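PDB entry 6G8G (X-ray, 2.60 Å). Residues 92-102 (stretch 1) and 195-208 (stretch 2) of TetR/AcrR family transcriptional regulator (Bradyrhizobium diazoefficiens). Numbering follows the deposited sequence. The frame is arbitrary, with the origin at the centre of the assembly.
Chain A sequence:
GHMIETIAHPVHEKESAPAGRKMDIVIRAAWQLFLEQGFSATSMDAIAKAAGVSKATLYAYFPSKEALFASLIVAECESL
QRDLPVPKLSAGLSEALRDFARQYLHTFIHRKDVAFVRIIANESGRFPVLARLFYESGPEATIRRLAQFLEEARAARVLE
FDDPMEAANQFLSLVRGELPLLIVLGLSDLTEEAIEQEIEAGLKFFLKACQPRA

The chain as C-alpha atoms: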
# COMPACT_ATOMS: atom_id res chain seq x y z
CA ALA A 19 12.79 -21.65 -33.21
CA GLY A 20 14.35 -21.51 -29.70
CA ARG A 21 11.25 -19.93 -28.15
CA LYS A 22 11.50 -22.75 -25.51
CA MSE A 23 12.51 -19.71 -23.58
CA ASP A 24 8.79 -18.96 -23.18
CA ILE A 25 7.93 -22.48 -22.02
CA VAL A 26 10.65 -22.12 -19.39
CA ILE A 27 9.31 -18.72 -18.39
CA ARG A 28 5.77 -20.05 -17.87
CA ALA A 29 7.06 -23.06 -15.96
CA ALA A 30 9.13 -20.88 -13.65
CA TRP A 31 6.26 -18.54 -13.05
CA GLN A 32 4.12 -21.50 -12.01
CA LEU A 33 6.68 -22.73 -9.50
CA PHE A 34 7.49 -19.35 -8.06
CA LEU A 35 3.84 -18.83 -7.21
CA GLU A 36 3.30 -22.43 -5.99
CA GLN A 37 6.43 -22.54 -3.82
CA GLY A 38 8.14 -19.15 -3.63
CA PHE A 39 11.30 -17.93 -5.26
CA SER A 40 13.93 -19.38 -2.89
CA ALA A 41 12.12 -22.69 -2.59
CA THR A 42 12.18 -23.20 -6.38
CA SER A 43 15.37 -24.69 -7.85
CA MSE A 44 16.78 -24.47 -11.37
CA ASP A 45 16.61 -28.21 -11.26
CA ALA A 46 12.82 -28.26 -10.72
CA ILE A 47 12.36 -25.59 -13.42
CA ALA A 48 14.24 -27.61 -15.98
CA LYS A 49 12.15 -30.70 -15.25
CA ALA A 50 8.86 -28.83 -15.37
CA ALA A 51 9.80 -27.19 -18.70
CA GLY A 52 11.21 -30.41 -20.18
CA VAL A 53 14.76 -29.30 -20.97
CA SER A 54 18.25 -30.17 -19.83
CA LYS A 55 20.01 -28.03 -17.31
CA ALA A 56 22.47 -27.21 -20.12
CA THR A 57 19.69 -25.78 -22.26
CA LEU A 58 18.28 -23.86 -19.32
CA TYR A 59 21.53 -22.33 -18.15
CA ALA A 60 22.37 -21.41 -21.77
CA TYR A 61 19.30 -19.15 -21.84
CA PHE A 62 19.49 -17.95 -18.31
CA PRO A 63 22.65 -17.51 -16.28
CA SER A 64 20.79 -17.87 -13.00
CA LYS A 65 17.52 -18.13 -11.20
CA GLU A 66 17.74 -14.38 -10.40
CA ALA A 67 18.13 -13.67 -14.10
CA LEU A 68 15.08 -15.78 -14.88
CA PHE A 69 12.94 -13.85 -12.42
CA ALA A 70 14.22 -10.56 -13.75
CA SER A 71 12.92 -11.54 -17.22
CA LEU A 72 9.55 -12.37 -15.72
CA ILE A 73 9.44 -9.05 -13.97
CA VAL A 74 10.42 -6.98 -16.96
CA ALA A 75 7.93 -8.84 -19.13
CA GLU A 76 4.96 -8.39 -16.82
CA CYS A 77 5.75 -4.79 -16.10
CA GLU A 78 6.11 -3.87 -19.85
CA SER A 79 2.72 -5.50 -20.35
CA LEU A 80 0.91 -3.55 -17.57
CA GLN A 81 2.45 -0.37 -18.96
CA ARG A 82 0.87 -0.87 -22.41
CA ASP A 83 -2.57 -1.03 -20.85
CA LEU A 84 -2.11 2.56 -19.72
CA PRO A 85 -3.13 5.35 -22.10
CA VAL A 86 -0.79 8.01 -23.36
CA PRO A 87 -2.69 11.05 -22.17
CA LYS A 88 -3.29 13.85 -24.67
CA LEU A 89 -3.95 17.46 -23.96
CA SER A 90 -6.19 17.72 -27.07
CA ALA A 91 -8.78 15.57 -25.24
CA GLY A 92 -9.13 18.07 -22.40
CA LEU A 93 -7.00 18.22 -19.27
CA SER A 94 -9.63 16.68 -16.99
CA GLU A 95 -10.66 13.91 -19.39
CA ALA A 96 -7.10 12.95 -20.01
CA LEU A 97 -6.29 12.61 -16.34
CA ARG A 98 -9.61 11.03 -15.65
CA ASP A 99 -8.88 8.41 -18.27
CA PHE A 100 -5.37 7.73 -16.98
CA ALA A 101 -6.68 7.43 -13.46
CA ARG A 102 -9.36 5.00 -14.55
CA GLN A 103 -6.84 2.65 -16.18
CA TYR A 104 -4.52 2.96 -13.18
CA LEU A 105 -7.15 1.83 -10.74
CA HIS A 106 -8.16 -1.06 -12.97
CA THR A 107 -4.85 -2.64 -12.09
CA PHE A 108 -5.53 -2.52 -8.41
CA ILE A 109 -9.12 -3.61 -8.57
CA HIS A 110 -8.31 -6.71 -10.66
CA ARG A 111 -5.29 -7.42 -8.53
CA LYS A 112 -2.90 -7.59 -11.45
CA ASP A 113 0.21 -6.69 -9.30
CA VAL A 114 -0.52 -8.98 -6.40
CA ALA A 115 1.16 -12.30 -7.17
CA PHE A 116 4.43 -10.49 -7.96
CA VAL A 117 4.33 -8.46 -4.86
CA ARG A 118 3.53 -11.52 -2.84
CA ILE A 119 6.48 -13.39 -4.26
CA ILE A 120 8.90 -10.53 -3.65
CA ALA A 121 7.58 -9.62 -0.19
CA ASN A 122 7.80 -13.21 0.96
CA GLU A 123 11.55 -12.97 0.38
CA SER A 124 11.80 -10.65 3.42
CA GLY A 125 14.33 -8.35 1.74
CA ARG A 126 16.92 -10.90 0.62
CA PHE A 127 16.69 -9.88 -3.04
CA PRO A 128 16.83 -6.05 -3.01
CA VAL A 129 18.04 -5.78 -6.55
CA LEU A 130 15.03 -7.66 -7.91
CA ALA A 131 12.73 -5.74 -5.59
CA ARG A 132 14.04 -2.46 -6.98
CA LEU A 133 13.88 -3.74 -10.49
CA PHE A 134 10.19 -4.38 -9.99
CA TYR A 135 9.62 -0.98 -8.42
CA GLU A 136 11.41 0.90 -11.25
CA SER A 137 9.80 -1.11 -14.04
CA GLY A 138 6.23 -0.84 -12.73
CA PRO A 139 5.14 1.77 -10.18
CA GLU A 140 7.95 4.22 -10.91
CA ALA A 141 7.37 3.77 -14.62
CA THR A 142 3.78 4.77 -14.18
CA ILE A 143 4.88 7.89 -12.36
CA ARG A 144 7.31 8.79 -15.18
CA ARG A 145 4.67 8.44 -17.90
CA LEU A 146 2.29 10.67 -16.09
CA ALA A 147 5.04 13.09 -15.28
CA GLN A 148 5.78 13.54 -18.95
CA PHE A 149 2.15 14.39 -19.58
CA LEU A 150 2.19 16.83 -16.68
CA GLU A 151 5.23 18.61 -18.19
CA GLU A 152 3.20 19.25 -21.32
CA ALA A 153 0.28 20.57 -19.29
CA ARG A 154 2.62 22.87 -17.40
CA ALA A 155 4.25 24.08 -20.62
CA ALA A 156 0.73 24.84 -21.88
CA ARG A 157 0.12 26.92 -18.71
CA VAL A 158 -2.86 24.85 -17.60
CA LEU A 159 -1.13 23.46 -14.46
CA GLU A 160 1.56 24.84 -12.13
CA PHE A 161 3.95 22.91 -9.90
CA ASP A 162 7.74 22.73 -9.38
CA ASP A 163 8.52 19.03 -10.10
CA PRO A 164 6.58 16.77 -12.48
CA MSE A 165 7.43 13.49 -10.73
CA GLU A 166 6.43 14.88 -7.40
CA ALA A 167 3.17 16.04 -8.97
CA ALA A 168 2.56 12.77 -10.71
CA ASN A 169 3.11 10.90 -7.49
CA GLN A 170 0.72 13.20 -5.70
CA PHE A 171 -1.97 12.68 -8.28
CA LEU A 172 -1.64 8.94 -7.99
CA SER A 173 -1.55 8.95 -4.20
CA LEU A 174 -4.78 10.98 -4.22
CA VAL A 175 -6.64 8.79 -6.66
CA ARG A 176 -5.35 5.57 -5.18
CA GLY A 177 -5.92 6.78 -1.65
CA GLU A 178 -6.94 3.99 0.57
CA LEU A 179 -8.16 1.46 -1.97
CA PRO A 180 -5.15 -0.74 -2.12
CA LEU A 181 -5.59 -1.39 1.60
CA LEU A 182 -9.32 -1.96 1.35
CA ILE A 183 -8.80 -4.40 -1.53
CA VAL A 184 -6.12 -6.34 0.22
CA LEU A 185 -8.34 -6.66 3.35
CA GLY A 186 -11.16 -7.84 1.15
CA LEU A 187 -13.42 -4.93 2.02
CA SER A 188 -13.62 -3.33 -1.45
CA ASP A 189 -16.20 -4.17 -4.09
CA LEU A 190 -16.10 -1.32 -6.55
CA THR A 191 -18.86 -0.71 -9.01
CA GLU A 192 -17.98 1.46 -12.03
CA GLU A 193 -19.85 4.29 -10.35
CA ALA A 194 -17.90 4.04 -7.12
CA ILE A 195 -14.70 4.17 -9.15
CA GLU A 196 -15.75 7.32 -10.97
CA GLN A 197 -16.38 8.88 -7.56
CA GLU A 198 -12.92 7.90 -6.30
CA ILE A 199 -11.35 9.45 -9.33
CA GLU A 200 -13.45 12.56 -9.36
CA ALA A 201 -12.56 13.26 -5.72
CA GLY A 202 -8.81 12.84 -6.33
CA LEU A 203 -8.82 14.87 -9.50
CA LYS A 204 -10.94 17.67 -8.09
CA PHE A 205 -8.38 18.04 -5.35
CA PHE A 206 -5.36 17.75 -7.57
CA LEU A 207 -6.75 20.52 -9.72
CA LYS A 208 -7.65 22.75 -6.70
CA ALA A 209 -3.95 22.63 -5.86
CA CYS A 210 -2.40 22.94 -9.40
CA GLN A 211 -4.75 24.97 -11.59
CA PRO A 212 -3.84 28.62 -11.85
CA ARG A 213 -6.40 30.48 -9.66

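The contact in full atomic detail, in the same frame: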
# COMPACT_ATOMS: atom_id res chain seq x y z
N GLY A 92 -8.74 17.39 -23.61
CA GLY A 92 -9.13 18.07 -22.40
C GLY A 92 -8.24 17.59 -21.25
O GLY A 92 -7.94 16.40 -21.11
N LEU A 93 -7.80 18.53 -20.44
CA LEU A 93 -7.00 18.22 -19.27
C LEU A 93 -7.67 17.23 -18.34
O LEU A 93 -7.07 16.21 -17.98
CB LEU A 93 -6.72 19.51 -18.51
CG LEU A 93 -5.86 19.36 -17.27
CD1 LEU A 93 -4.52 18.73 -17.61
CD2 LEU A 93 -5.69 20.74 -16.68
N SER A 94 -8.88 17.56 -17.88
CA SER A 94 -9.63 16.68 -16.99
C SER A 94 -9.86 15.28 -17.57
O SER A 94 -9.63 14.29 -16.91
CB SER A 94 -10.97 17.31 -16.62
OG SER A 94 -10.83 18.20 -15.53
N GLU A 95 -10.31 15.20 -18.81
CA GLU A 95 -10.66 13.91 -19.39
C GLU A 95 -9.45 13.05 -19.57
O GLU A 95 -9.51 11.84 -19.48
CB GLU A 95 -11.39 14.06 -20.71
CG GLU A 95 -12.76 14.67 -20.54
CD GLU A 95 -12.81 16.18 -20.86
OE1 GLU A 95 -11.86 16.93 -20.54
OE2 GLU A 95 -13.81 16.62 -21.47
N ALA A 96 -8.32 13.69 -19.82
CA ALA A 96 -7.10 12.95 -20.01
C ALA A 96 -6.63 12.32 -18.69
O ALA A 96 -6.27 11.13 -18.65
CB ALA A 96 -6.04 13.85 -20.57
N LEU A 97 -6.65 13.11 -17.63
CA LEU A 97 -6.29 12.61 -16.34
C LEU A 97 -7.30 11.59 -15.87
O LEU A 97 -6.94 10.58 -15.26
CB LEU A 97 -6.21 13.76 -15.33
CG LEU A 97 -5.05 14.72 -15.58
CD1 LEU A 97 -5.17 15.97 -14.75
CD2 LEU A 97 -3.71 14.06 -15.31
N ARG A 98 -8.56 11.86 -16.14
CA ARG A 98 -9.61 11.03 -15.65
C ARG A 98 -9.41 9.69 -16.28
O ARG A 98 -9.52 8.65 -15.63
CB ARG A 98 -10.97 11.66 -15.95
CG ARG A 98 -12.14 10.82 -15.51
CD ARG A 98 -13.53 11.45 -15.69
NE ARG A 98 -13.65 12.73 -15.00
CZ ARG A 98 -13.71 13.92 -15.58
NH1 ARG A 98 -13.67 14.03 -16.92
NH2 ARG A 98 -13.82 14.99 -14.82
N ASP A 99 -9.04 9.68 -17.56
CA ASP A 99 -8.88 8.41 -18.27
C ASP A 99 -7.63 7.63 -17.75
O ASP A 99 -7.66 6.42 -17.55
CB ASP A 99 -8.81 8.67 -19.78
CG ASP A 99 -8.64 7.39 -20.60
OD1 ASP A 99 -9.29 6.36 -20.26
OD2 ASP A 99 -7.84 7.38 -21.56
N PHE A 100 -6.56 8.35 -17.49
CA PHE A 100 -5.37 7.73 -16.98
C PHE A 100 -5.64 7.13 -15.61
O PHE A 100 -5.29 5.99 -15.32
CB PHE A 100 -4.25 8.77 -16.91
CG PHE A 100 -2.90 8.19 -16.58
CD1 PHE A 100 -2.07 7.75 -17.59
CD2 PHE A 100 -2.48 8.08 -15.28
CE1 PHE A 100 -0.83 7.21 -17.31
CE2 PHE A 100 -1.23 7.55 -14.99
CZ PHE A 100 -0.41 7.10 -16.00
N ALA A 101 -6.30 7.91 -14.76
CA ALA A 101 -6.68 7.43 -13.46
C ALA A 101 -7.50 6.16 -13.57
O ALA A 101 -7.24 5.20 -12.88
CB ALA A 101 -7.46 8.49 -12.72
N ARG A 102 -8.49 6.17 -14.44
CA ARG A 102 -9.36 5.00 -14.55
C ARG A 102 -8.55 3.76 -14.88
O ARG A 102 -8.77 2.73 -14.30
CB ARG A 102 -10.46 5.23 -15.58
CG ARG A 102 -11.60 4.23 -15.50
CD ARG A 102 -12.72 4.51 -16.52
NE ARG A 102 -13.42 5.80 -16.33
CZ ARG A 102 -13.18 6.93 -17.01
NH1 ARG A 102 -12.24 6.99 -17.96
NH2 ARG A 102 -13.88 8.01 -16.75
N ILE A 195 -16.00 3.83 -8.62
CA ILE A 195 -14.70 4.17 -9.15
C ILE A 195 -14.67 5.57 -9.70
O ILE A 195 -13.69 6.30 -9.46
CB ILE A 195 -14.25 3.20 -10.23
CG1 ILE A 195 -13.96 1.84 -9.60
CG2 ILE A 195 -12.98 3.69 -10.92
CD1 ILE A 195 -13.94 0.70 -10.58
N GLU A 196 -15.70 5.95 -10.44
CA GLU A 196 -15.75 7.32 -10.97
C GLU A 196 -15.70 8.31 -9.83
O GLU A 196 -15.07 9.34 -9.95
CB GLU A 196 -17.00 7.60 -11.80
CG GLU A 196 -17.07 6.93 -13.17
CD GLU A 196 -15.77 7.07 -13.98
OE1 GLU A 196 -15.36 8.20 -14.38
OE2 GLU A 196 -15.16 6.00 -14.23
N GLN A 197 -16.35 7.99 -8.70
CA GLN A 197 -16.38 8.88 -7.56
C GLN A 197 -15.01 9.02 -6.92
O GLN A 197 -14.63 10.12 -6.51
CB GLN A 197 -17.39 8.43 -6.54
CG GLN A 197 -18.82 8.75 -6.92
CD GLN A 197 -19.86 8.00 -6.09
OE1 GLN A 197 -19.61 7.56 -4.96
NE2 GLN A 197 -21.05 7.87 -6.65
N GLU A 198 -14.30 7.91 -6.83
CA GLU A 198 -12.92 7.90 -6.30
C GLU A 198 -12.01 8.78 -7.11
O GLU A 198 -11.21 9.58 -6.57
CB GLU A 198 -12.35 6.48 -6.28
CG GLU A 198 -13.07 5.54 -5.31
CD GLU A 198 -13.05 6.01 -3.86
OE1 GLU A 198 -11.99 6.46 -3.42
OE2 GLU A 198 -14.08 5.93 -3.16
N ILE A 199 -12.16 8.68 -8.41
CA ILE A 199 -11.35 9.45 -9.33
C ILE A 199 -11.71 10.90 -9.30
O ILE A 199 -10.83 11.73 -9.30
CB ILE A 199 -11.57 8.96 -10.77
CG1 ILE A 199 -10.96 7.58 -10.93
CG2 ILE A 199 -10.93 9.92 -11.75
CD1 ILE A 199 -11.35 6.93 -12.24
N GLU A 200 -13.00 11.20 -9.29
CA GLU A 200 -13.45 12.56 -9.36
C GLU A 200 -12.97 13.31 -8.12
O GLU A 200 -12.55 14.46 -8.21
CB GLU A 200 -14.97 12.64 -9.54
CG GLU A 200 -15.49 14.05 -9.77
CD GLU A 200 -14.73 14.78 -10.89
OE1 GLU A 200 -14.58 14.18 -11.99
OE2 GLU A 200 -14.29 15.94 -10.64
N ALA A 201 -13.01 12.64 -6.97
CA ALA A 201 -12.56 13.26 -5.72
C ALA A 201 -11.07 13.61 -5.75
O ALA A 201 -10.69 14.71 -5.35
CB ALA A 201 -12.86 12.34 -4.55
N GLY A 202 -10.26 12.67 -6.23
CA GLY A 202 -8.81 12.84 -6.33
C GLY A 202 -8.39 13.91 -7.33
O GLY A 202 -7.51 14.74 -7.07
N LEU A 203 -9.08 13.92 -8.45
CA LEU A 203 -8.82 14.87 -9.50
C LEU A 203 -9.24 16.26 -9.09
O LEU A 203 -8.54 17.21 -9.35
CB LEU A 203 -9.62 14.46 -10.71
CG LEU A 203 -9.61 15.42 -11.88
CD1 LEU A 203 -8.18 15.64 -12.33
CD2 LEU A 203 -10.46 14.86 -13.01
N LYS A 204 -10.42 16.37 -8.49
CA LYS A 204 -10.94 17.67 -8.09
C LYS A 204 -9.89 18.33 -7.22
O LYS A 204 -9.59 19.51 -7.35
CB LYS A 204 -12.24 17.51 -7.32
CG LYS A 204 -13.24 18.62 -7.54
CD LYS A 204 -14.63 18.32 -6.98
CE LYS A 204 -15.46 17.81 -8.15
NZ LYS A 204 -16.89 17.53 -7.86
N PHE A 205 -9.33 17.54 -6.32
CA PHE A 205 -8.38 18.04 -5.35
C PHE A 205 -7.06 18.40 -6.00
O PHE A 205 -6.47 19.44 -5.73
CB PHE A 205 -8.15 16.96 -4.29
CG PHE A 205 -7.41 17.44 -3.08
CD1 PHE A 205 -6.04 17.51 -3.06
CD2 PHE A 205 -8.10 17.81 -1.93
CE1 PHE A 205 -5.37 17.95 -1.94
CE2 PHE A 205 -7.44 18.24 -0.79
CZ PHE A 205 -6.07 18.31 -0.79
N PHE A 206 -6.57 17.50 -6.84
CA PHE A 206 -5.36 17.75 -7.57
C PHE A 206 -5.43 19.05 -8.34
O PHE A 206 -4.45 19.82 -8.38
CB PHE A 206 -5.13 16.63 -8.55
CG PHE A 206 -3.87 16.78 -9.31
CD1 PHE A 206 -2.67 16.55 -8.69
CD2 PHE A 206 -3.88 17.17 -10.61
CE1 PHE A 206 -1.50 16.70 -9.37
CE2 PHE A 206 -2.71 17.32 -11.30
CZ PHE A 206 -1.51 17.08 -10.67
N LEU A 207 -6.57 19.31 -8.96
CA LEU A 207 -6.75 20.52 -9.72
C LEU A 207 -6.90 21.76 -8.81
O LEU A 207 -6.38 22.81 -9.14
CB LEU A 207 -7.94 20.39 -10.68
CG LEU A 207 -7.85 19.34 -11.78
CD1 LEU A 207 -9.14 19.22 -12.58
CD2 LEU A 207 -6.70 19.64 -12.73
N LYS A 208 -7.62 21.65 -7.68
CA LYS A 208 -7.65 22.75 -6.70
C LYS A 208 -6.22 23.17 -6.37
O LYS A 208 -5.91 24.33 -6.41
CB LYS A 208 -8.39 22.38 -5.41
CG LYS A 208 -9.79 22.98 -5.28
CD LYS A 208 -10.55 22.33 -4.10
CE LYS A 208 -10.12 22.88 -2.72
NZ LYS A 208 -11.16 23.08 -1.66

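How do two helices whose axes come no closer than 10.0 Å, and whose directions differ by 130°, make contact? Side chains fill the gap. Leu-97 and Ala-101 point toward the second helix, and Ile-199, Leu-203 and Leu-207 point back. The approach is tight at Ala-101, where a lone methyl suffices: its CB lies 3.9 Å from Ile-199 CG2, and the CA atoms of Ala-101 and Ile-199 are 6.6 Å apart.

What do the leucine and isoleucine rotamers achieve? Leu-97, with chi1 m and chi2 t, places its CD1 3.9 Å from Leu-203 CD1 and 4.4 Å from Phe-206 CE2. Leu-203 takes the other common leucine pair, t and p, and also sends its CD2 to within 3.8 Å of Arg-98 NH2. Ile-199, m and t, extends its CD1 to 3.6 Å from Arg-102 CA, and its CG2 lies 4.1 Å from Arg-98 CG. Leu-93 starts sideways, yet its t, p conformation brings CD2 to 4.2 Å from Leu-207 CD2.

Why do Arg-98 and Arg-102 have nearly the same shape? Both leave the helix sideways, run extended through chi1 and chi2 (t, t), then turn at chi3 (m), which brings their guanidinium groups to glutamates on the facing helix. Arg-102 makes a paired salt bridge: NE to Glu-196 OE2 at 2.7 Å and NH2 to Glu-196 OE1 at 2.8 Å. Glu-196 reaches it by folding, with chi1 and chi2 both m.

Is the Arg-98 bridge equivalent? It is less symmetric. Arg-98 NH2 bonds Glu-200 OE1 at 3.0 Å, and the bond from Arg-98 NE to the same Glu-200 OE1 is weak, at 3.5 Å. Here chi1 t and chi2 p carry the carboxylate of Glu-200 across. The Arg-98 side chain sits as a knob among Glu-196, Ile-199, Glu-200 and Leu-203, so its aliphatic part packs while its charge is paired.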